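Local coordinates for protein putative O-acetylhomoserine (Thiol)-lyase (Campylobacter jejuni, PDB 4OC9) that probably uses pyridoxal 5'-phosphate to transfer the aminocarboxypropyl group of O-acetylhomoserine to sulfide or a thiol, giving homocysteine or methionine, at residues 134-142 / 166-176; 85-93 / 109-120. All blocks are in the same frame, centred on the assembly; numbering follows the deposited sequence.

Contact 1 (134-142 / 166-176)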
loop_
_atom_site.group_PDB
_atom_site.type_symbol
_atom_site.label_atom_id
_atom_site.label_comp_id
_atom_site.label_asym_id
_atom_site.label_seq_id
_atom_site.Cartn_x
_atom_site.Cartn_y
_atom_site.Cartn_z
ATOM N N ASP D 134 35.300 -22.883 -18.204
ATOM C CA ASP D 134 36.434 -22.920 -19.116
ATOM C C ASP D 134 36.550 -21.528 -19.769
ATOM O O ASP D 134 36.135 -21.316 -20.904
ATOM C CB ASP D 134 36.190 -23.994 -20.184
ATOM C CG ASP D 134 37.343 -24.120 -21.163
ATOM O OD1 ASP D 134 38.460 -23.619 -20.866
ATOM O OD2 ASP D 134 37.110 -24.731 -22.227
ATOM N N LEU D 135 37.184 -20.620 -19.054
ATOM C CA LEU D 135 37.322 -19.249 -19.500
ATOM C C LEU D 135 38.009 -18.969 -20.803
ATOM O O LEU D 135 37.851 -17.875 -21.350
ATOM C CB LEU D 135 37.820 -18.355 -18.355
ATOM C CG LEU D 135 36.849 -18.316 -17.145
ATOM C CD1 LEU D 135 37.398 -17.447 -16.026
ATOM C CD2 LEU D 135 35.448 -17.825 -17.534
ATOM N N ASP D 136 38.765 -19.915 -21.332
ATOM C CA ASP D 136 39.389 -19.668 -22.627
ATOM C C ASP D 136 38.230 -19.453 -23.620
ATOM O O ASP D 136 38.377 -18.696 -24.589
ATOM C CB ASP D 136 40.267 -20.838 -23.115
ATOM C CG ASP D 136 41.508 -21.056 -22.267
ATOM O OD1 ASP D 136 41.928 -20.124 -21.532
ATOM O OD2 ASP D 136 42.093 -22.160 -22.368
ATOM N N SER D 137 37.082 -20.103 -23.369
ATOM C CA SER D 137 35.908 -19.976 -24.237
ATOM C C SER D 137 35.400 -18.526 -24.275
ATOM O O SER D 137 34.706 -18.131 -25.215
ATOM C CB SER D 137 34.771 -20.902 -23.814
ATOM O OG SER D 137 34.269 -20.565 -22.523
ATOM N N LEU D 138 35.716 -17.747 -23.246
ATOM C CA LEU D 138 35.312 -16.349 -23.204
ATOM C C LEU D 138 36.195 -15.520 -24.144
ATOM O O LEU D 138 35.672 -14.724 -24.939
ATOM C CB LEU D 138 35.332 -15.800 -21.778
ATOM C CG LEU D 138 35.019 -14.316 -21.591
ATOM C CD1 LEU D 138 33.734 -13.873 -22.279
ATOM C CD2 LEU D 138 34.981 -13.995 -20.105
ATOM N N GLU D 139 37.516 -15.690 -24.057
ATOM C CA GLU D 139 38.474 -14.960 -24.945
ATOM C C GLU D 139 38.081 -15.140 -26.397
ATOM O O GLU D 139 38.103 -14.223 -27.196
ATOM C CB GLU D 139 39.855 -15.556 -24.817
ATOM C CG GLU D 139 40.544 -15.374 -23.489
ATOM C CD GLU D 139 41.264 -14.048 -23.263
ATOM O OE1 GLU D 139 41.012 -13.127 -24.038
ATOM O OE2 GLU D 139 42.100 -13.938 -22.301
ATOM N N LYS D 140 37.763 -16.382 -26.713
ATOM C CA LYS D 140 37.349 -16.802 -28.038
ATOM C C LYS D 140 36.194 -16.030 -28.676
ATOM O O LYS D 140 36.260 -15.702 -29.850
ATOM C CB LYS D 140 36.968 -18.275 -27.956
ATOM C CG LYS D 140 36.508 -18.907 -29.267
ATOM C CD LYS D 140 36.195 -20.386 -29.089
ATOM C CE LYS D 140 35.780 -21.024 -30.406
ATOM N NZ LYS D 140 35.507 -22.481 -30.255
ATOM N N VAL D 141 35.141 -15.748 -27.912
ATOM C CA VAL D 141 33.994 -15.028 -28.465
ATOM C C VAL D 141 34.105 -13.507 -28.424
ATOM O O VAL D 141 33.244 -12.807 -28.971
ATOM C CB VAL D 141 32.669 -15.476 -27.823
ATOM C CG1 VAL D 141 32.404 -16.946 -28.147
ATOM C CG2 VAL D 141 32.647 -15.200 -26.313
ATOM N N ILE D 142 35.174 -12.981 -27.834
ATOM C CA ILE D 142 35.363 -11.529 -27.755
ATOM C C ILE D 142 35.932 -10.869 -29.000
ATOM O O ILE D 142 36.860 -11.400 -29.628
ATOM C CB ILE D 142 36.296 -11.173 -26.589
ATOM C CG1 ILE D 142 35.615 -11.545 -25.258
ATOM C CG2 ILE D 142 36.615 -9.689 -26.583
ATOM C CD1 ILE D 142 36.441 -11.274 -24.022
ATOM N N LYS D 166 39.184 -14.198 -12.422
ATOM C CA LYS D 166 39.596 -14.575 -13.770
ATOM C C LYS D 166 38.749 -13.936 -14.817
ATOM O O LYS D 166 39.241 -13.642 -15.900
ATOM C CB LYS D 166 39.612 -16.081 -13.928
ATOM C CG LYS D 166 40.654 -16.710 -13.042
ATOM C CD LYS D 166 40.751 -18.203 -13.242
ATOM C CE LYS D 166 41.835 -18.758 -12.321
ATOM N NZ LYS D 166 41.988 -20.230 -12.452
ATOM N N ILE D 167 37.466 -13.729 -14.531
ATOM C CA ILE D 167 36.596 -13.073 -15.488
ATOM C C ILE D 167 37.037 -11.612 -15.570
ATOM O O ILE D 167 37.121 -11.018 -16.645
ATOM C CB ILE D 167 35.130 -13.167 -15.093
ATOM C CG1 ILE D 167 34.669 -14.609 -15.220
ATOM C CG2 ILE D 167 34.265 -12.333 -16.029
ATOM C CD1 ILE D 167 33.232 -14.867 -14.786
ATOM N N ASN D 168 37.323 -11.046 -14.412
ATOM C CA ASN D 168 37.765 -9.680 -14.296
ATOM C C ASN D 168 39.036 -9.426 -15.099
ATOM O O ASN D 168 39.138 -8.423 -15.803
ATOM C CB ASN D 168 38.107 -9.355 -12.866
ATOM C CG ASN D 168 38.452 -7.905 -12.686
ATOM O OD1 ASN D 168 37.736 -7.024 -13.175
ATOM N ND2 ASN D 168 39.532 -7.628 -11.951
ATOM N N GLN D 169 40.014 -10.316 -14.970
ATOM C CA GLN D 169 41.271 -10.175 -15.724
ATOM C C GLN D 169 41.018 -9.993 -17.193
ATOM O O GLN D 169 41.508 -9.060 -17.807
ATOM C CB GLN D 169 42.187 -11.389 -15.568
ATOM C CG GLN D 169 42.927 -11.587 -14.253
ATOM C CD GLN D 169 43.557 -12.977 -14.174
ATOM O OE1 GLN D 169 43.319 -13.831 -15.028
ATOM N NE2 GLN D 169 44.328 -13.215 -13.117
ATOM N N ILE D 170 40.265 -10.919 -17.749
ATOM C CA ILE D 170 39.918 -10.900 -19.148
ATOM C C ILE D 170 39.162 -9.643 -19.523
ATOM O O ILE D 170 39.445 -9.025 -20.561
ATOM C CB ILE D 170 39.056 -12.130 -19.509
ATOM C CG1 ILE D 170 39.890 -13.429 -19.312
ATOM C CG2 ILE D 170 38.580 -12.035 -20.947
ATOM C CD1 ILE D 170 39.141 -14.723 -19.557
ATOM N N ALA D 171 38.196 -9.274 -18.692
ATOM C CA ALA D 171 37.386 -8.094 -18.941
ATOM C C ALA D 171 38.213 -6.822 -18.887
ATOM O O ALA D 171 38.083 -5.976 -19.760
ATOM C CB ALA D 171 36.258 -8.015 -17.939
ATOM N N LYS D 172 39.065 -6.696 -17.883
ATOM C CA LYS D 172 39.897 -5.506 -17.763
ATOM C C LYS D 172 40.902 -5.377 -18.904
ATOM O O LYS D 172 41.189 -4.272 -19.373
ATOM C CB LYS D 172 40.536 -5.333 -16.353
ATOM C CG LYS D 172 39.464 -4.987 -15.310
ATOM C CD LYS D 172 40.038 -4.495 -13.978
ATOM C CE LYS D 172 38.998 -4.229 -12.903
ATOM N NZ LYS D 172 37.790 -3.419 -13.216
ATOM N N LYS D 173 41.397 -6.509 -19.384
ATOM C CA LYS D 173 42.363 -6.509 -20.444
ATOM C C LYS D 173 41.763 -5.867 -21.704
ATOM O O LYS D 173 42.357 -4.968 -22.283
ATOM C CB LYS D 173 42.804 -7.935 -20.752
ATOM C CG LYS D 173 43.982 -8.002 -21.705
ATOM C CD LYS D 173 44.340 -9.420 -22.090
ATOM C CE LYS D 173 43.259 -10.054 -22.960
ATOM N NZ LYS D 173 43.690 -11.429 -23.318
ATOM N N HIS D 174 40.590 -6.336 -22.114
ATOM C CA HIS D 174 39.924 -5.818 -23.303
ATOM C C HIS D 174 39.146 -4.534 -23.067
ATOM O O HIS D 174 38.524 -4.020 -24.002
ATOM C CB HIS D 174 38.935 -6.847 -23.866
ATOM C CG HIS D 174 39.558 -8.144 -24.276
ATOM N ND1 HIS D 174 40.046 -8.369 -25.550
ATOM C CD2 HIS D 174 39.751 -9.294 -23.593
ATOM C CE1 HIS D 174 40.522 -9.600 -25.628
ATOM N NE2 HIS D 174 40.351 -10.184 -24.454
ATOM N N LYS D 175 39.133 -4.026 -21.839
ATOM C CA LYS D 175 38.401 -2.781 -21.517
ATOM C C LYS D 175 36.884 -2.952 -21.723
ATOM O O LYS D 175 36.204 -2.080 -22.270
ATOM C CB LYS D 175 38.946 -1.637 -22.364
ATOM C CG LYS D 175 40.422 -1.488 -22.141
ATOM C CD LYS D 175 40.772 -0.624 -20.956
ATOM C CE LYS D 175 40.546 0.821 -21.379
ATOM N NZ LYS D 175 40.816 1.776 -20.272
ATOM N N ILE D 176 36.378 -4.110 -21.299
ATOM C CA ILE D 176 34.966 -4.430 -21.411
ATOM C C ILE D 176 34.293 -4.395 -20.029
ATOM O O ILE D 176 34.866 -4.838 -19.024
ATOM C CB ILE D 176 34.746 -5.822 -22.024
ATOM C CG1 ILE D 176 35.331 -5.876 -23.422
ATOM C CG2 ILE D 176 33.259 -6.139 -22.090
ATOM C CD1 ILE D 176 35.246 -7.244 -24.078
#
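Glu139 reaches across from helix 136-141 to grip two residues at the C-terminal end of helix 166-174, Lys173 and His174. A sharp bend at chi2 (-83°) swings its carboxylate over Ile170. From there the two oxygens divide the work. OE1 takes the imidazole N-H of His174, NE2 to OE1 3.0 Å and nearly straight at 171°; the oxygen lies in the ring plane and is met on its syn side, although carboxylate and ring are turned well out of parallel. OE2 receives Lys173 NZ at 3.1 Å, also on the syn side, in a salt bridge to which OE1 adds a weak second bond.

One face of the same imidazole is covered by Ile142. Its CG2 stands 4.0 Å from the centroid of the His174 ring, a CH-pi contact, and also touches Ile176 CD1, while the other branch ends with CD1 against Ile170 CG2 at 3.8 Å. Farther toward the N-termini, Leu135 can be followed outward: CB meets Ile170 CD1 at 4.0 Å, then the chain forks, CD1 to Lys166 CB at 3.3 Å and CD2 to Ile167 CG1 at 4.0 Å.

The helices run nearly parallel, 21° apart with axes 10.6 Å from each other, and pack on a face of the large sheet: Leu138, Ile167 and Ile176 on Ile149, Leu135 and Leu138 on Phe130 of the outermost strand 126-130. Helix 164-174 links the adjacent parallel strands 146-152 and 177-181, a beta-alpha-beta crossover of the PLP-binding fold, and ends in a Schellman motif at Lys175. Its two partners probably limit the carboxylate's rotation; its charge may stabilise a protonated His174, an effect the nearby Lys173 would offset in part.

Contact 2 (85-93 / 109-120); sequences MAACFYALI and YGGTQTLISHTL
The Tyr109 ring has the backbone N of Gly111 over one face, toward the rim and 3.4 Å above its plane, and at its edge, in plane, the selenium of selenomethionine Met85 and Thr112 OG1. Met85 SE lies 5.2 Å from the centroid of the Tyr109 ring and 87° off the ring normal, a Met-aromatic contact made along the rim, with CE2 the nearest ring atom. The Phe89 ring carries Ile93 CD1 of its own helix on one face, while Leu120 CD2 comes to its edge at 4.1 Å from Phe89 CD1.

Met85 leaves its helix pointing past the partner, but a chain bent at both chi2 and chi3 brings the end back across. The terminal CE then reaches Leu115 CD2 at 3.5 Å and the carbonyl oxygen of Gly111, as the Met85 and Leu115 side chains pass antiparallel. Leu115 pushes CD2 into the groove between Met85, Cys88 and Phe89, 3.8 Å from the backbone N of Phe89. One turn on, Leu92 lies perpendicular to Ile116, its CD1 touching CG1 at 3.6 Å, and the same methyl meets Leu120 CD1. The helix widens to i-to-i+5 bonding before Leu120, whose two methyls divide between Leu92 and Phe89.

This is the large domain of the fold type I PLP enzymes, in which the N-terminal end of helix 84-93 meets the cofactor phosphate: Met85 N donates to OP1 of the modified lysine at 206. Tyr109, the N-cap of helix 110-119, bonds through its hydroxyl to Arg56 of the second subunit. The helices run 32° from parallel and are joined by strand 101-105; Ile116 packs on Val102 and Tyr104 of that strand, Cys88 and Thr112 rest on Phe150 of strand 146-152, and Phe89 and Ile93 lean on Leu270 of helix 257-270.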
loop_
_atom_site.group_PDB
_atom_site.type_symbol
_atom_site.label_atom_id
_atom_site.label_comp_id
_atom_site.label_asym_id
_atom_site.label_seq_id
_atom_site.Cartn_x
_atom_site.Cartn_y
_atom_site.Cartn_z
HETATM N N MSE D 85 14.469 -8.648 -14.377
HETATM C CA MSE D 85 14.628 -8.764 -15.824
HETATM C C MSE D 85 14.870 -7.402 -16.388
HETATM O O MSE D 85 15.776 -7.213 -17.187
HETATM C CB MSE D 85 13.380 -9.311 -16.493
HETATM C CG MSE D 85 13.169 -10.801 -16.279
HETATM SE SE MSE D 85 14.804 -11.857 -16.661
HETATM C CE MSE D 85 15.097 -11.246 -18.499
ATOM N N ALA D 86 14.071 -6.427 -15.973
ATOM C CA ALA D 86 14.244 -5.072 -16.455
ATOM C C ALA D 86 15.641 -4.593 -16.137
ATOM O O ALA D 86 16.258 -3.903 -16.944
ATOM C CB ALA D 86 13.221 -4.136 -15.842
ATOM N N ALA D 87 16.152 -4.950 -14.963
ATOM C CA ALA D 87 17.510 -4.572 -14.564
ATOM C C ALA D 87 18.546 -5.211 -15.514
ATOM O O ALA D 87 19.516 -4.554 -15.913
ATOM C CB ALA D 87 17.784 -4.997 -13.127
ATOM N N CYS D 88 18.383 -6.498 -15.830
ATOM C CA CYS D 88 19.315 -7.196 -16.743
ATOM C C CYS D 88 19.242 -6.536 -18.140
ATOM O O CYS D 88 20.258 -6.183 -18.717
ATOM C CB CYS D 88 19.028 -8.689 -16.811
ATOM S SG CYS D 88 19.312 -9.609 -15.278
ATOM N N PHE D 89 18.019 -6.299 -18.618
ATOM C CA PHE D 89 17.770 -5.653 -19.913
ATOM C C PHE D 89 18.430 -4.261 -19.976
ATOM O O PHE D 89 19.214 -3.978 -20.879
ATOM C CB PHE D 89 16.278 -5.673 -20.200
ATOM C CG PHE D 89 15.870 -4.807 -21.325
ATOM C CD1 PHE D 89 16.391 -4.989 -22.578
ATOM C CD2 PHE D 89 14.838 -3.883 -21.148
ATOM C CE1 PHE D 89 15.971 -4.193 -23.638
ATOM C CE2 PHE D 89 14.393 -3.103 -22.183
ATOM C CZ PHE D 89 14.965 -3.254 -23.447
ATOM N N TYR D 90 18.102 -3.408 -19.017
ATOM C CA TYR D 90 18.669 -2.059 -18.922
ATOM C C TYR D 90 20.190 -2.044 -18.841
ATOM O O TYR D 90 20.820 -1.183 -19.436
ATOM C CB TYR D 90 18.037 -1.331 -17.727
ATOM C CG TYR D 90 16.709 -0.670 -18.029
ATOM C CD1 TYR D 90 15.810 -1.238 -18.926
ATOM C CD2 TYR D 90 16.275 0.414 -17.279
ATOM C CE1 TYR D 90 14.598 -0.645 -19.194
ATOM C CE2 TYR D 90 15.044 0.998 -17.517
ATOM C CZ TYR D 90 14.208 0.459 -18.469
ATOM O OH TYR D 90 12.977 1.022 -18.710
ATOM N N ALA D 91 20.776 -2.999 -18.134
ATOM C CA ALA D 91 22.239 -3.052 -18.004
ATOM C C ALA D 91 22.914 -3.378 -19.351
ATOM O O ALA D 91 23.900 -2.743 -19.732
ATOM C CB ALA D 91 22.658 -4.039 -16.956
ATOM N N LEU D 92 22.340 -4.321 -20.077
ATOM C CA LEU D 92 22.859 -4.702 -21.375
ATOM C C LEU D 92 22.693 -3.598 -22.447
ATOM O O LEU D 92 23.661 -3.202 -23.123
ATOM C CB LEU D 92 22.202 -6.012 -21.819
ATOM C CG LEU D 92 22.568 -7.210 -20.916
ATOM C CD1 LEU D 92 21.701 -8.433 -21.188
ATOM C CD2 LEU D 92 24.045 -7.561 -21.040
ATOM N N ILE D 93 21.473 -3.086 -22.599
ATOM C CA ILE D 93 21.226 -2.033 -23.605
ATOM C C ILE D 93 21.930 -0.739 -23.272
ATOM O O ILE D 93 22.118 0.071 -24.161
ATOM C CB ILE D 93 19.736 -1.748 -23.869
ATOM C CG1 ILE D 93 19.066 -1.211 -22.592
ATOM C CG2 ILE D 93 19.059 -3.003 -24.414
ATOM C CD1 ILE D 93 17.585 -0.933 -22.730
ATOM N N TYR D 109 20.023 -17.789 -15.145
ATOM C CA TYR D 109 18.596 -17.843 -15.023
ATOM C C TYR D 109 17.991 -17.962 -16.403
ATOM O O TYR D 109 18.348 -17.225 -17.312
ATOM C CB TYR D 109 18.076 -16.618 -14.223
ATOM C CG TYR D 109 16.577 -16.500 -14.193
ATOM C CD1 TYR D 109 15.799 -17.410 -13.501
ATOM C CD2 TYR D 109 15.942 -15.415 -14.796
ATOM C CE1 TYR D 109 14.418 -17.290 -13.465
ATOM C CE2 TYR D 109 14.565 -15.274 -14.760
ATOM C CZ TYR D 109 13.796 -16.209 -14.098
ATOM O OH TYR D 109 12.425 -16.056 -14.073
ATOM N N GLY D 110 17.078 -18.919 -16.534
ATOM C CA GLY D 110 16.385 -19.209 -17.787
ATOM C C GLY D 110 15.812 -18.002 -18.483
ATOM O O GLY D 110 15.945 -17.843 -19.710
ATOM N N GLY D 111 15.155 -17.152 -17.715
ATOM C CA GLY D 111 14.578 -15.950 -18.273
ATOM C C GLY D 111 15.669 -15.063 -18.854
ATOM O O GLY D 111 15.534 -14.545 -19.964
ATOM N N THR D 112 16.761 -14.884 -18.124
ATOM C CA THR D 112 17.842 -14.035 -18.605
ATOM C C THR D 112 18.464 -14.654 -19.862
ATOM O O THR D 112 18.975 -13.949 -20.752
ATOM C CB THR D 112 18.942 -13.884 -17.552
ATOM O OG1 THR D 112 18.364 -13.488 -16.305
ATOM C CG2 THR D 112 19.969 -12.858 -17.979
ATOM N N GLN D 113 18.448 -15.972 -19.929
ATOM C CA GLN D 113 19.024 -16.671 -21.072
ATOM C C GLN D 113 18.200 -16.399 -22.312
ATOM O O GLN D 113 18.752 -16.138 -23.382
ATOM C CB GLN D 113 19.168 -18.166 -20.742
ATOM C CG GLN D 113 19.829 -19.010 -21.801
ATOM C CD GLN D 113 20.185 -20.373 -21.252
ATOM O OE1 GLN D 113 20.032 -20.640 -20.055
ATOM N NE2 GLN D 113 20.693 -21.241 -22.118
ATOM N N THR D 114 16.888 -16.463 -22.159
ATOM C CA THR D 114 15.951 -16.186 -23.261
ATOM C C THR D 114 16.096 -14.725 -23.704
ATOM O O THR D 114 16.172 -14.428 -24.889
ATOM C CB THR D 114 14.516 -16.469 -22.849
ATOM O OG1 THR D 114 14.393 -17.871 -22.556
ATOM C CG2 THR D 114 13.585 -16.134 -23.945
ATOM N N LEU D 115 16.139 -13.821 -22.739
ATOM C CA LEU D 115 16.326 -12.386 -23.017
ATOM C C LEU D 115 17.535 -12.120 -23.865
ATOM O O LEU D 115 17.490 -11.452 -24.896
ATOM C CB LEU D 115 16.545 -11.612 -21.699
ATOM C CG LEU D 115 17.083 -10.187 -21.837
ATOM C CD1 LEU D 115 16.133 -9.288 -22.589
ATOM C CD2 LEU D 115 17.389 -9.561 -20.508
ATOM N N ILE D 116 18.645 -12.656 -23.418
ATOM C CA ILE D 116 19.906 -12.465 -24.117
ATOM C C ILE D 116 20.051 -13.230 -25.440
ATOM O O ILE D 116 20.389 -12.617 -26.447
ATOM C CB ILE D 116 21.114 -12.794 -23.194
ATOM C CG1 ILE D 116 21.081 -11.898 -21.940
ATOM C CG2 ILE D 116 22.431 -12.595 -23.923
ATOM C CD1 ILE D 116 22.212 -12.117 -20.957
ATOM N N SER D 117 19.779 -14.538 -25.450
ATOM C CA SER D 117 19.949 -15.337 -26.686
ATOM C C SER D 117 18.831 -15.216 -27.707
ATOM O O SER D 117 19.068 -15.515 -28.875
ATOM C CB SER D 117 20.180 -16.834 -26.387
ATOM O OG SER D 117 18.997 -17.437 -25.909
ATOM N N HIS D 118 17.634 -14.794 -27.310
ATOM C CA HIS D 118 16.554 -14.662 -28.296
ATOM C C HIS D 118 15.956 -13.277 -28.428
ATOM O O HIS D 118 15.996 -12.677 -29.497
ATOM C CB HIS D 118 15.415 -15.667 -28.058
ATOM C CG HIS D 118 15.851 -17.097 -28.130
ATOM N ND1 HIS D 118 16.148 -17.730 -29.319
ATOM C CD2 HIS D 118 15.979 -18.041 -27.164
ATOM C CE1 HIS D 118 16.486 -18.987 -29.078
ATOM N NE2 HIS D 118 16.379 -19.203 -27.781
ATOM N N THR D 119 15.399 -12.765 -27.343
ATOM C CA THR D 119 14.759 -11.449 -27.362
ATOM C C THR D 119 15.617 -10.275 -27.822
ATOM O O THR D 119 15.147 -9.445 -28.612
ATOM C CB THR D 119 14.145 -11.148 -26.028
ATOM O OG1 THR D 119 13.271 -12.220 -25.698
ATOM C CG2 THR D 119 13.371 -9.840 -26.091
ATOM N N LEU D 120 16.867 -10.204 -27.390
ATOM C CA LEU D 120 17.739 -9.107 -27.839
ATOM C C LEU D 120 18.040 -9.115 -29.370
ATOM O O LEU D 120 18.460 -8.070 -29.898
ATOM C CB LEU D 120 19.030 -8.991 -27.033
ATOM C CG LEU D 120 18.884 -8.565 -25.569
ATOM C CD1 LEU D 120 20.233 -8.590 -24.902
ATOM C CD2 LEU D 120 18.275 -7.187 -25.446
#

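Overall arrangement
Contact 2 is the core pairing and contact 1 the more peripheral one: their centres lie about 11 Å and 21 Å from the centre of the chain, and 20 Å from each other. They do not touch, but both bring helices running in roughly the same direction against the seven-stranded sheet of the PLP-dependent fold. They use strand 146-152 from its two faces, contact 1 on Ile149 and Phe151, contact 2 on Phe150. Chemistry follows place. Contact 2, beside the cofactor phosphate and the second subunit, packs by apolar and selenium-aromatic contacts. Contact 1, untouched by other subunits, adds a charged and hydrogen-bonded cluster to its apolar base.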